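Local atomic coordinates of GCN5-related N-acetyltransferase (Streptococcus suis, PDB entry 3G3S), a protein that probably transfers an acetyl group from acetyl-coenzyme A to an acceptor of unestablished identity, as a member of the GNAT acetyltransferase family. Residues A[20-24]-A[44-48]; A[142-146]-A[188-192]; A[217-221]-A[234-238]. Residue numbers count along the deposited sequence, not the author numbering.

Contact 1 (A[20-24]-A[44-48]); sequences IIWTC and LALYG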
ATOM      1  N   ILE A  20      -0.447  -8.015 -10.871  1.00 23.13           N
ATOM      2  CA  ILE A  20       0.358  -6.986 -11.536  1.00 20.02           C
ATOM      3  C   ILE A  20      -0.480  -5.704 -11.589  1.00 19.56           C
ATOM      4  O   ILE A  20       0.075  -4.584 -11.565  1.00 24.06           O
ATOM      5  CB  ILE A  20       0.805  -7.447 -12.923  1.00 21.51           C
ATOM      6  CG1 ILE A  20       1.851  -8.562 -12.810  1.00 20.85           C
ATOM      7  CG2 ILE A  20       1.357  -6.235 -13.792  1.00 15.04           C
ATOM      8  CD1 ILE A  20       2.007  -9.410 -14.047  1.00 18.54           C
ATOM      9  N   ILE A  21      -1.799  -5.836 -11.710  1.00 18.05           N
ATOM     10  CA  ILE A  21      -2.634  -4.632 -11.610  1.00 20.34           C
ATOM     11  C   ILE A  21      -2.463  -4.091 -10.181  1.00 20.16           C
ATOM     12  O   ILE A  21      -2.291  -2.910  -9.947  1.00 17.74           O
ATOM     13  CB  ILE A  21      -4.139  -4.859 -11.918  1.00 22.77           C
ATOM     14  CG1 ILE A  21      -4.367  -5.485 -13.296  1.00 19.97           C
ATOM     15  CG2 ILE A  21      -4.925  -3.498 -11.781  1.00 19.56           C
ATOM     16  CD1 ILE A  21      -5.814  -5.934 -13.529  1.00 18.78           C
ATOM     17  N   TRP A  22      -2.515  -4.973  -9.189  1.00 19.79           N
ATOM     18  CA  TRP A  22      -2.279  -4.529  -7.814  1.00 18.58           C
ATOM     19  C   TRP A  22      -0.915  -3.837  -7.663  1.00 19.35           C
ATOM     20  O   TRP A  22      -0.806  -2.780  -7.018  1.00 21.39           O
ATOM     21  CB  TRP A  22      -2.380  -5.710  -6.807  1.00 19.96           C
ATOM     22  CG  TRP A  22      -3.629  -6.491  -6.895  1.00 22.59           C
ATOM     23  CD1 TRP A  22      -4.795  -6.140  -7.503  1.00 21.54           C
ATOM     24  CD2 TRP A  22      -3.888  -7.753  -6.249  1.00 23.01           C
ATOM     25  NE1 TRP A  22      -5.736  -7.125  -7.329  1.00 28.04           N
ATOM     26  CE2 TRP A  22      -5.210  -8.110  -6.542  1.00 23.26           C
ATOM     27  CE3 TRP A  22      -3.114  -8.610  -5.485  1.00 24.31           C
ATOM     28  CZ2 TRP A  22      -5.784  -9.290  -6.098  1.00 25.48           C
ATOM     29  CZ3 TRP A  22      -3.679  -9.786  -5.037  1.00 24.17           C
ATOM     30  CH2 TRP A  22      -5.002 -10.113  -5.338  1.00 25.59           C
ATOM     31  N   THR A  23       0.130  -4.413  -8.254  1.00 17.99           N
ATOM     32  CA  THR A  23       1.439  -3.801  -8.222  1.00 20.48           C
ATOM     33  C   THR A  23       1.360  -2.359  -8.734  1.00 20.67           C
ATOM     34  O   THR A  23       1.764  -1.395  -8.047  1.00 21.58           O
ATOM     35  CB  THR A  23       2.408  -4.619  -9.057  1.00 18.84           C
ATOM     36  OG1 THR A  23       2.618  -5.881  -8.375  1.00 17.73           O
ATOM     37  CG2 THR A  23       3.813  -3.902  -9.291  1.00 19.85           C
ATOM     38  N   CYS A  24       0.808  -2.245  -9.928  1.00 22.32           N
ATOM     39  CA  CYS A  24       0.697  -0.927 -10.584  1.00 19.91           C
ATOM     40  C   CYS A  24      -0.123   0.108  -9.787  1.00 20.70           C
ATOM     41  O   CYS A  24       0.303   1.248  -9.653  1.00 23.55           O
ATOM     42  CB  CYS A  24       0.160  -1.087 -11.980  1.00 22.34           C
ATOM     43  SG  CYS A  24       1.190  -1.959 -13.082  1.00 21.49           S
ATOM     44  N   LEU A  44      -4.879   2.216 -18.113  1.00 21.81           N
ATOM     45  CA  LEU A  44      -3.867   1.253 -18.482  1.00 20.52           C
ATOM     46  C   LEU A  44      -2.922   1.059 -17.312  1.00 20.58           C
ATOM     47  O   LEU A  44      -2.357   2.010 -16.788  1.00 20.55           O
ATOM     48  CB  LEU A  44      -3.043   1.756 -19.677  1.00 19.97           C
ATOM     49  CG  LEU A  44      -1.775   0.983 -20.054  1.00 16.60           C
ATOM     50  CD1 LEU A  44      -2.072  -0.427 -20.601  1.00 14.66           C
ATOM     51  CD2 LEU A  44      -0.975   1.792 -21.090  1.00 22.43           C
ATOM     52  N   ALA A  45      -2.835  -0.178 -16.833  1.00 20.20           N
ATOM     53  CA  ALA A  45      -1.835  -0.535 -15.869  1.00 18.99           C
ATOM     54  C   ALA A  45      -0.708  -1.162 -16.713  1.00 19.00           C
ATOM     55  O   ALA A  45      -0.867  -2.237 -17.325  1.00 19.55           O
ATOM     56  CB  ALA A  45      -2.405  -1.519 -14.816  1.00 19.21           C
ATOM     57  N   LEU A  46       0.437  -0.492 -16.754  1.00 20.89           N
ATOM     58  CA  LEU A  46       1.566  -0.919 -17.572  1.00 22.09           C
ATOM     59  C   LEU A  46       2.733  -1.282 -16.697  1.00 22.77           C
ATOM     60  O   LEU A  46       3.201  -0.473 -15.896  1.00 23.09           O
ATOM     61  CB  LEU A  46       1.946   0.214 -18.526  1.00 21.86           C
ATOM     62  CG  LEU A  46       3.107  -0.010 -19.485  1.00 26.06           C
ATOM     63  CD1 LEU A  46       2.795  -1.098 -20.476  1.00 24.57           C
ATOM     64  CD2 LEU A  46       3.469   1.335 -20.198  1.00 21.67           C
ATOM     65  N   TYR A  47       3.185  -2.516 -16.839  1.00 22.87           N
ATOM     66  CA  TYR A  47       4.254  -3.041 -16.022  1.00 22.07           C
ATOM     67  C   TYR A  47       5.242  -3.754 -16.866  1.00 17.95           C
ATOM     68  O   TYR A  47       4.855  -4.459 -17.779  1.00 19.33           O
ATOM     69  CB  TYR A  47       3.698  -4.034 -15.019  1.00 21.69           C
ATOM     70  CG  TYR A  47       4.777  -4.681 -14.174  1.00 24.50           C
ATOM     71  CD1 TYR A  47       5.177  -4.109 -12.985  1.00 26.11           C
ATOM     72  CD2 TYR A  47       5.389  -5.877 -14.562  1.00 31.46           C
ATOM     73  CE1 TYR A  47       6.167  -4.703 -12.198  1.00 20.37           C
ATOM     74  CE2 TYR A  47       6.414  -6.461 -13.788  1.00 19.61           C
ATOM     75  CZ  TYR A  47       6.774  -5.872 -12.598  1.00 26.35           C
ATOM     76  OH  TYR A  47       7.730  -6.450 -11.782  1.00 22.32           O
ATOM     77  N   GLY A  48       6.524  -3.589 -16.548  1.00 20.83           N
ATOM     78  CA  GLY A  48       7.586  -4.302 -17.225  1.00 23.81           C
ATOM     79  C   GLY A  48       8.789  -3.443 -17.528  1.00 27.52           C
ATOM     80  O   GLY A  48       8.797  -2.239 -17.237  1.00 29.35           O
TER

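Contact 2 (A[142-146]-A[188-192]); sequences WSRDL and EVDTR. With EDO (1,2-ethanediol), chain F.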
ATOM      1  N   TRP A 142      16.042 -16.467 -22.477  1.00 32.79           N
ATOM      2  CA  TRP A 142      15.100 -17.404 -21.885  1.00 28.72           C
ATOM      3  C   TRP A 142      14.875 -17.168 -20.388  1.00 29.60           C
ATOM      4  O   TRP A 142      13.779 -17.399 -19.906  1.00 29.55           O
ATOM      5  CB  TRP A 142      15.526 -18.868 -22.088  1.00 30.48           C
ATOM      6  CG  TRP A 142      16.646 -19.333 -21.185  1.00 26.76           C
ATOM      7  CD1 TRP A 142      17.975 -19.307 -21.458  1.00 25.55           C
ATOM      8  CD2 TRP A 142      16.512 -19.885 -19.873  1.00 26.29           C
ATOM      9  NE1 TRP A 142      18.683 -19.805 -20.401  1.00 28.37           N
ATOM     10  CE2 TRP A 142      17.812 -20.182 -19.414  1.00 27.27           C
ATOM     11  CE3 TRP A 142      15.422 -20.164 -19.047  1.00 29.20           C
ATOM     12  CZ2 TRP A 142      18.061 -20.729 -18.151  1.00 25.99           C
ATOM     13  CZ3 TRP A 142      15.663 -20.715 -17.787  1.00 27.17           C
ATOM     14  CH2 TRP A 142      16.977 -20.986 -17.356  1.00 29.67           C
ATOM     15  N   SER A 143      15.895 -16.703 -19.669  1.00 27.30           N
ATOM     16  CA  SER A 143      15.800 -16.530 -18.209  1.00 25.74           C
ATOM     17  C   SER A 143      15.634 -15.094 -17.723  1.00 25.43           C
ATOM     18  O   SER A 143      15.373 -14.845 -16.555  1.00 25.26           O
ATOM     19  CB  SER A 143      17.059 -17.118 -17.560  1.00 25.94           C
ATOM     20  OG  SER A 143      18.217 -16.517 -18.097  1.00 26.91           O
ATOM     21  N   ARG A 144      15.723 -14.129 -18.615  1.00 24.18           N
ATOM     22  CA  ARG A 144      15.766 -12.759 -18.159  1.00 23.13           C
ATOM     23  C   ARG A 144      14.553 -12.253 -17.413  1.00 20.09           C
ATOM     24  O   ARG A 144      14.713 -11.449 -16.514  1.00 22.54           O
ATOM     25  CB  ARG A 144      16.144 -11.829 -19.316  1.00 26.66           C
ATOM     26  CG  ARG A 144      15.179 -11.688 -20.395  1.00 32.20           C
ATOM     27  CD  ARG A 144      15.742 -10.714 -21.430  1.00 46.51           C
ATOM     28  NE  ARG A 144      14.720 -10.300 -22.388  1.00 59.93           N
ATOM     29  CZ  ARG A 144      14.884  -9.349 -23.312  1.00 69.02           C
ATOM     30  NH1 ARG A 144      16.043  -8.694 -23.453  1.00 64.27           N
ATOM     31  NH2 ARG A 144      13.869  -9.062 -24.125  1.00 74.54           N
ATOM     32  N   ASP A 145      13.356 -12.737 -17.741  1.00 22.28           N
ATOM     33  CA  ASP A 145      12.159 -12.315 -17.014  1.00 23.49           C
ATOM     34  C   ASP A 145      12.111 -12.808 -15.568  1.00 23.25           C
ATOM     35  O   ASP A 145      11.256 -12.373 -14.797  1.00 21.85           O
ATOM     36  CB  ASP A 145      10.902 -12.773 -17.746  1.00 25.90           C
ATOM     37  CG  ASP A 145      10.687 -12.030 -19.041  1.00 33.83           C
ATOM     38  OD1 ASP A 145      11.271 -10.935 -19.210  1.00 37.65           O
ATOM     39  OD2 ASP A 145       9.929 -12.551 -19.880  1.00 42.81           O
ATOM     40  N   LEU A 146      13.012 -13.712 -15.196  1.00 25.68           N
ATOM     41  CA  LEU A 146      13.077 -14.143 -13.793  1.00 24.09           C
ATOM     42  C   LEU A 146      13.421 -12.952 -12.854  1.00 24.00           C
ATOM     43  O   LEU A 146      12.961 -12.893 -11.713  1.00 24.19           O
ATOM     44  CB  LEU A 146      14.092 -15.261 -13.637  1.00 23.64           C
ATOM     45  CG  LEU A 146      13.732 -16.595 -14.293  1.00 25.28           C
ATOM     46  CD1 LEU A 146      14.856 -17.604 -14.114  1.00 26.91           C
ATOM     47  CD2 LEU A 146      12.403 -17.118 -13.740  1.00 19.13           C
ATOM     48  N   GLU A 188       6.987 -16.366 -12.197  1.00 25.93           N
ATOM     49  CA  GLU A 188       7.514 -16.595 -13.522  1.00 27.34           C
ATOM     50  C   GLU A 188       8.313 -17.865 -13.368  1.00 25.82           C
ATOM     51  O   GLU A 188       9.169 -17.918 -12.493  1.00 24.07           O
ATOM     52  CB  GLU A 188       8.474 -15.486 -13.885  1.00 28.41           C
ATOM     53  CG  GLU A 188       9.326 -15.711 -15.130  1.00 36.57           C
ATOM     54  CD  GLU A 188       8.565 -15.614 -16.445  1.00 33.38           C
ATOM     55  OE1 GLU A 188       7.405 -15.173 -16.485  1.00 34.01           O
ATOM     56  OE2 GLU A 188       9.174 -15.972 -17.464  1.00 38.49           O
ATOM     57  N   VAL A 189       8.043 -18.850 -14.216  1.00 25.96           N
ATOM     58  CA  VAL A 189       8.806 -20.076 -14.251  1.00 27.73           C
ATOM     59  C   VAL A 189       9.339 -20.250 -15.671  1.00 28.93           C
ATOM     60  O   VAL A 189       8.596 -20.054 -16.659  1.00 25.36           O
ATOM     61  CB  VAL A 189       7.957 -21.298 -13.863  1.00 30.07           C
ATOM     62  CG1 VAL A 189       8.812 -22.528 -13.882  1.00 31.51           C
ATOM     63  CG2 VAL A 189       7.337 -21.105 -12.483  1.00 25.49           C
ATOM     64  N   ASP A 190      10.613 -20.632 -15.785  1.00 28.20           N
ATOM     65  CA  ASP A 190      11.249 -20.854 -17.082  1.00 29.78           C
ATOM     66  C   ASP A 190      12.246 -22.023 -17.017  1.00 30.39           C
ATOM     67  O   ASP A 190      12.931 -22.190 -15.997  1.00 28.48           O
ATOM     68  CB  ASP A 190      12.018 -19.607 -17.483  1.00 31.19           C
ATOM     69  CG  ASP A 190      11.119 -18.426 -17.854  1.00 40.21           C
ATOM     70  OD1 ASP A 190      10.388 -18.551 -18.856  1.00 50.65           O
ATOM     71  OD2 ASP A 190      11.205 -17.351 -17.201  1.00 34.50           O
ATOM     72  N   THR A 191      12.322 -22.819 -18.088  1.00 26.45           N
ATOM     73  CA  THR A 191      13.294 -23.882 -18.204  1.00 27.64           C
ATOM     74  C   THR A 191      13.976 -23.803 -19.551  1.00 29.39           C
ATOM     75  O   THR A 191      13.323 -23.594 -20.564  1.00 27.75           O
ATOM     76  CB  THR A 191      12.641 -25.226 -18.039  1.00 30.42           C
ATOM     77  OG1 THR A 191      12.017 -25.254 -16.751  1.00 29.90           O
ATOM     78  CG2 THR A 191      13.669 -26.372 -18.149  1.00 26.61           C
ATOM     79  N   ARG A 192      15.291 -23.993 -19.575  1.00 28.28           N
ATOM     80  CA  ARG A 192      16.020 -23.897 -20.819  1.00 28.57           C
ATOM     81  C   ARG A 192      15.563 -25.051 -21.738  1.00 29.33           C
ATOM     82  O   ARG A 192      15.317 -26.159 -21.275  1.00 29.08           O
ATOM     83  CB  ARG A 192      17.515 -23.863 -20.537  1.00 25.98           C
ATOM     84  CG  ARG A 192      18.255 -23.198 -21.641  1.00 24.27           C
ATOM     85  CD  ARG A 192      19.699 -23.080 -21.321  1.00 28.92           C
ATOM     86  NE  ARG A 192      20.403 -24.358 -21.309  1.00 29.93           N
ATOM     87  CZ  ARG A 192      21.676 -24.489 -20.948  1.00 31.99           C
ATOM     88  NH1 ARG A 192      22.333 -23.448 -20.496  1.00 31.55           N
ATOM     89  NH2 ARG A 192      22.268 -25.680 -20.976  1.00 35.69           N
TER
HETATM   90  C1  EDO F 252       4.317 -13.312 -15.467  1.00 42.39           C
HETATM   91  O1  EDO F 252       4.677 -14.557 -16.076  1.00 53.44           O
HETATM   92  C2  EDO F 252       2.808 -13.190 -15.312  1.00 33.78           C
HETATM   93  O2  EDO F 252       2.199 -14.487 -15.300  1.00 29.51           O
HETATM   94  O   HOH W   1      21.358 -20.748 -19.217  1.00 30.69           O

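Contact 3 (A[217-221]-A[234-238]); sequences LYPSW and KLGYE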
ATOM      1  N   LEU A 217       4.217 -14.420   2.244  1.00 30.89           N
ATOM      2  CA  LEU A 217       3.876 -13.863   0.945  1.00 31.02           C
ATOM      3  C   LEU A 217       2.973 -14.820   0.190  1.00 28.67           C
ATOM      4  O   LEU A 217       3.121 -16.032   0.319  1.00 29.02           O
ATOM      5  CB  LEU A 217       5.154 -13.643   0.133  1.00 31.00           C
ATOM      6  CG  LEU A 217       6.185 -12.733   0.788  1.00 30.66           C
ATOM      7  CD1 LEU A 217       7.463 -12.731   0.003  1.00 28.55           C
ATOM      8  CD2 LEU A 217       5.622 -11.337   0.938  1.00 32.35           C
ATOM      9  N   TYR A 218       2.001 -14.300  -0.553  1.00 27.41           N
ATOM     10  CA  TYR A 218       1.174 -15.155  -1.397  1.00 25.11           C
ATOM     11  C   TYR A 218       1.874 -15.327  -2.736  1.00 26.38           C
ATOM     12  O   TYR A 218       2.233 -14.316  -3.376  1.00 23.42           O
ATOM     13  CB  TYR A 218      -0.222 -14.592  -1.636  1.00 26.85           C
ATOM     14  CG  TYR A 218      -0.993 -15.449  -2.598  1.00 27.38           C
ATOM     15  CD1 TYR A 218      -1.442 -16.702  -2.214  1.00 24.16           C
ATOM     16  CD2 TYR A 218      -1.240 -15.047  -3.919  1.00 27.02           C
ATOM     17  CE1 TYR A 218      -2.118 -17.530  -3.088  1.00 24.59           C
ATOM     18  CE2 TYR A 218      -1.939 -15.878  -4.799  1.00 27.11           C
ATOM     19  CZ  TYR A 218      -2.374 -17.130  -4.359  1.00 21.89           C
ATOM     20  OH  TYR A 218      -3.056 -17.973  -5.194  1.00 27.83           O
ATOM     21  N   PRO A 219       2.157 -16.582  -3.142  1.00 24.18           N
ATOM     22  CA  PRO A 219       2.755 -16.856  -4.441  1.00 23.22           C
ATOM     23  C   PRO A 219       1.681 -17.009  -5.509  1.00 24.07           C
ATOM     24  O   PRO A 219       1.000 -18.023  -5.601  1.00 23.08           O
ATOM     25  CB  PRO A 219       3.501 -18.169  -4.206  1.00 27.41           C
ATOM     26  CG  PRO A 219       2.713 -18.852  -3.133  1.00 24.75           C
ATOM     27  CD  PRO A 219       1.989 -17.823  -2.350  1.00 25.39           C
ATOM     28  N   SER A 220       1.494 -15.967  -6.314  1.00 20.39           N
ATOM     29  CA  SER A 220       0.466 -16.011  -7.368  1.00 21.18           C
ATOM     30  C   SER A 220       0.894 -16.696  -8.647  1.00 20.19           C
ATOM     31  O   SER A 220       2.062 -16.572  -9.065  1.00 25.10           O
ATOM     32  CB  SER A 220       0.073 -14.574  -7.766  1.00 19.43           C
ATOM     33  OG  SER A 220      -0.815 -14.578  -8.854  1.00 21.78           O
ATOM     34  N   TRP A 221      -0.052 -17.359  -9.301  1.00 17.26           N
ATOM     35  CA  TRP A 221       0.182 -17.984 -10.608  1.00 22.23           C
ATOM     36  C   TRP A 221      -0.867 -17.513 -11.618  1.00 22.89           C
ATOM     37  O   TRP A 221      -2.077 -17.560 -11.355  1.00 23.41           O
ATOM     38  CB  TRP A 221       0.112 -19.498 -10.505  1.00 23.39           C
ATOM     39  CG  TRP A 221       0.703 -20.252 -11.648  1.00 25.46           C
ATOM     40  CD1 TRP A 221       0.177 -20.414 -12.898  1.00 22.80           C
ATOM     41  CD2 TRP A 221       1.898 -21.021 -11.623  1.00 28.44           C
ATOM     42  NE1 TRP A 221       0.980 -21.214 -13.661  1.00 24.07           N
ATOM     43  CE2 TRP A 221       2.047 -21.611 -12.911  1.00 23.98           C
ATOM     44  CE3 TRP A 221       2.873 -21.264 -10.650  1.00 28.91           C
ATOM     45  CZ2 TRP A 221       3.141 -22.400 -13.251  1.00 24.80           C
ATOM     46  CZ3 TRP A 221       3.967 -22.070 -10.992  1.00 25.34           C
ATOM     47  CH2 TRP A 221       4.082 -22.626 -12.284  1.00 26.33           C
ATOM     48  N   LYS A 234      -0.813 -29.072 -10.445  1.00 30.52           N
ATOM     49  CA  LYS A 234       0.028 -30.021  -9.701  1.00 31.34           C
ATOM     50  C   LYS A 234       0.566 -29.374  -8.447  1.00 31.69           C
ATOM     51  O   LYS A 234       0.749 -30.047  -7.452  1.00 31.75           O
ATOM     52  CB  LYS A 234       1.183 -30.553 -10.548  1.00 32.35           C
ATOM     53  CG  LYS A 234       0.729 -31.458 -11.720  1.00 35.67           C
ATOM     54  N   LEU A 235       0.816 -28.064  -8.492  1.00 28.74           N
ATOM     55  CA  LEU A 235       1.357 -27.337  -7.341  1.00 27.69           C
ATOM     56  C   LEU A 235       0.297 -26.901  -6.352  1.00 27.35           C
ATOM     57  O   LEU A 235       0.624 -26.346  -5.315  1.00 31.11           O
ATOM     58  CB  LEU A 235       2.163 -26.123  -7.808  1.00 28.77           C
ATOM     59  CG  LEU A 235       3.428 -26.462  -8.609  1.00 28.89           C
ATOM     60  CD1 LEU A 235       3.961 -25.229  -9.277  1.00 24.22           C
ATOM     61  CD2 LEU A 235       4.506 -27.104  -7.733  1.00 21.00           C
ATOM     62  N   GLY A 236      -0.970 -27.086  -6.698  1.00 28.39           N
ATOM     63  CA  GLY A 236      -2.084 -26.787  -5.791  1.00 28.81           C
ATOM     64  C   GLY A 236      -3.023 -25.698  -6.221  1.00 28.45           C
ATOM     65  O   GLY A 236      -4.037 -25.493  -5.577  1.00 28.59           O
ATOM     66  N   TYR A 237      -2.692 -24.974  -7.289  1.00 27.85           N
ATOM     67  CA  TYR A 237      -3.566 -23.905  -7.751  1.00 27.27           C
ATOM     68  C   TYR A 237      -4.810 -24.487  -8.414  1.00 27.42           C
ATOM     69  O   TYR A 237      -4.807 -25.628  -8.892  1.00 31.07           O
ATOM     70  CB  TYR A 237      -2.811 -22.968  -8.715  1.00 24.53           C
ATOM     71  CG  TYR A 237      -1.617 -22.283  -8.107  1.00 24.97           C
ATOM     72  CD1 TYR A 237      -1.762 -21.079  -7.445  1.00 18.97           C
ATOM     73  CD2 TYR A 237      -0.340 -22.808  -8.223  1.00 20.43           C
ATOM     74  CE1 TYR A 237      -0.696 -20.457  -6.864  1.00 13.19           C
ATOM     75  CE2 TYR A 237       0.749 -22.160  -7.687  1.00 24.24           C
ATOM     76  CZ  TYR A 237       0.575 -20.961  -7.023  1.00 12.38           C
ATOM     77  OH  TYR A 237       1.637 -20.318  -6.421  1.00 18.39           O
ATOM     78  N   GLU A 238      -5.890 -23.721  -8.421  0.60 28.52           N
ATOM     79  CA  GLU A 238      -7.106 -24.121  -9.097  0.60 28.48           C
ATOM     80  C   GLU A 238      -7.470 -23.043 -10.084  0.60 28.18           C
ATOM     81  O   GLU A 238      -7.320 -21.847  -9.808  0.60 30.77           O
ATOM     82  CB  GLU A 238      -8.254 -24.321  -8.126  0.60 28.12           C
ATOM     83  CG  GLU A 238      -8.063 -25.550  -7.259  0.60 33.77           C
ATOM     84  CD  GLU A 238      -9.198 -25.775  -6.293  0.60 37.45           C
ATOM     85  OE1 GLU A 238     -10.253 -25.123  -6.447  0.60 36.26           O
ATOM     86  OE2 GLU A 238      -9.023 -26.616  -5.374  0.60 47.24           O
TER

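Contact 1 (A[20-24]-A[44-48])
Tyr47 is overlapped by Ile20 and Thr23, one turn of helix laid against its side chain. Ile20 CG2 comes within 3.4 Å of Tyr47 CB, and Thr23 CG2 within 3.8 Å of Tyr47 CE1. The tyrosine suits both environments: its ring is buried among apolar groups, while its hydroxyl is hydrogen-bonded to the carbonyl of Tyr178. Likewise Thr23 turns a methyl to the ring and satisfies its hydroxyl at Ser180 O and Thr19 O. This is a helix packed on the mixed sheet of the GNAT fold: the axes of 20-24 and 44-48, parts of helix 19-26 and strand 42-48, run at 98° and approach to 7.9 Å. Strand alternation sends Ala45 and Tyr47 toward the helix and Leu46 away from it. Small side chains permit the closest backbone approach, at Cys24, whose CB lies 3.8 Å from Ala45 CB and whose SG lies 3.8 Å from Tyr47 CB. Neighbouring strands 31-34 and 52-58 widen the platform, offering Ile32 to Cys24 and Phe55 to Ile20 and Ile21.

Contact 2 (A[142-146]-A[188-192])
Two acidic side chains on the same face of a strand almost touch: Glu188 OE2 lies 2.5 Å from Asp190 OD2, so close that one of the acids probably holds a proton. Asp145 adds a third carboxylate, its OD2 4.3 Å from Glu188 OE2. Glu188 OE1 lies 2.8 Å from O1 of a 1,2-ethanediol, probably from the crystallisation liquor. No hydrogen bond joins segment 142-146 directly to 188-192; the direct contacts are van der Waals and CH-pi, with one water-mediated link. Leu146 fills the space beside the acids, its CD2 packing on Glu188 CG (3.7 Å) and bordering the carboxylate of Asp190 (OD2, 3.7 Å). At the far end, Trp142 offers a broad indole to Arg192: Arg192 CG stands 3.8 Å from the centroid of the Trp142 five-membered ring, 16° off its normal, a CH-pi contact. The long arginine then reaches a water that accepts hydrogen bonds from Trp142 NE1 and Arg192 NH1, both at 3.1 Å; Arg192 is also tied to Gln170 and, by a salt bridge, to Asp194. In GNAT folds the strand at this place leads into the loop that binds the pyrophosphate of acetyl-CoA, and residues Arg196 to Ala201 (RGLGLA), running from the loop after strand 184-191 into the start of helix 200-214, match the Q/R-x-x-G-x-G/A motif and are consistent with that role. The loop between helices 131-139 and 153-159 covers one face of strand 184-191, which pairs antiparallel with strand 170-181, while Val189 and Thr191 point to the other face and meet Ala201 of helix 200-214.

Contact 3 (A[217-221]-A[234-238])
Tyr218 opens the strand with its CA-to-CB bond sideways, yet its end reaches Tyr237: Tyr218 OH is 3.8 Å from Tyr237 CE1, while that hydroxyl is hydrogen-bonded to Thr106. Next comes Pro219, whose carbonyl receives the one direct hydrogen bond of the contact, Tyr237 OH to Pro219 O at a short 2.5 Å. A proline is tolerated here because the backbone links to residues 183-187 are made by Tyr218 and Ser220 on either side of it, and its compact ring packs on Ile209 and Cys212 of helix 200-214. Ser220 points away, placing its hydroxyl by Glu186 and Lys104, as a small polar residue can on the opposite face. Trp221 turns back toward 234-238 and does most of the apolar work on its side. Its CB sits over the Tyr237 ring, 3.7 Å from the centroid and 6° off the normal, a CH-pi contact, and Trp221 CZ3 meets Leu235 CD1 at 3.6 Å. The indole NH is satisfied by Ser228. Tyr237 can be delivered to this position because helix 226-235 ends just before it in a Schellman motif, with Gly236 taking the positive phi (116°) that a residue with a CB would find strained. Strand 218-223, helix 226-235 and strand 239-248 form a beta-alpha-beta crossover between parallel strands, with strand 94-102 lying between them, and the contact joins the C-terminal end of helix 226-235 and the residue after Gly236 to strand 218-223 in the C-terminal half of the GNAT fold.

In the fold
The contacts follow one another along the chain, each closing before the next opens, and all reach one mixed sheet. Contact 1 lies near one end of its strand order, on 42-48; contacts 2 and 3 use the neighbouring parallel strands 184-191 and 218-223, joined by helix 200-214. Contact 1 lies about 20 Å from each of the others, centre to centre, without touching, and opposite contact 2 across the chain's centre. Contacts 2 and 3, about 18 Å between centres, meet where Val189 CG2 packs 3.6 Å from Trp221 CH2. By comparison with GNAT relatives, these two strands probably flank the acetyl-CoA site; contact 1 is N-terminal, linked to strand 170-181 through Thr23 and Tyr47.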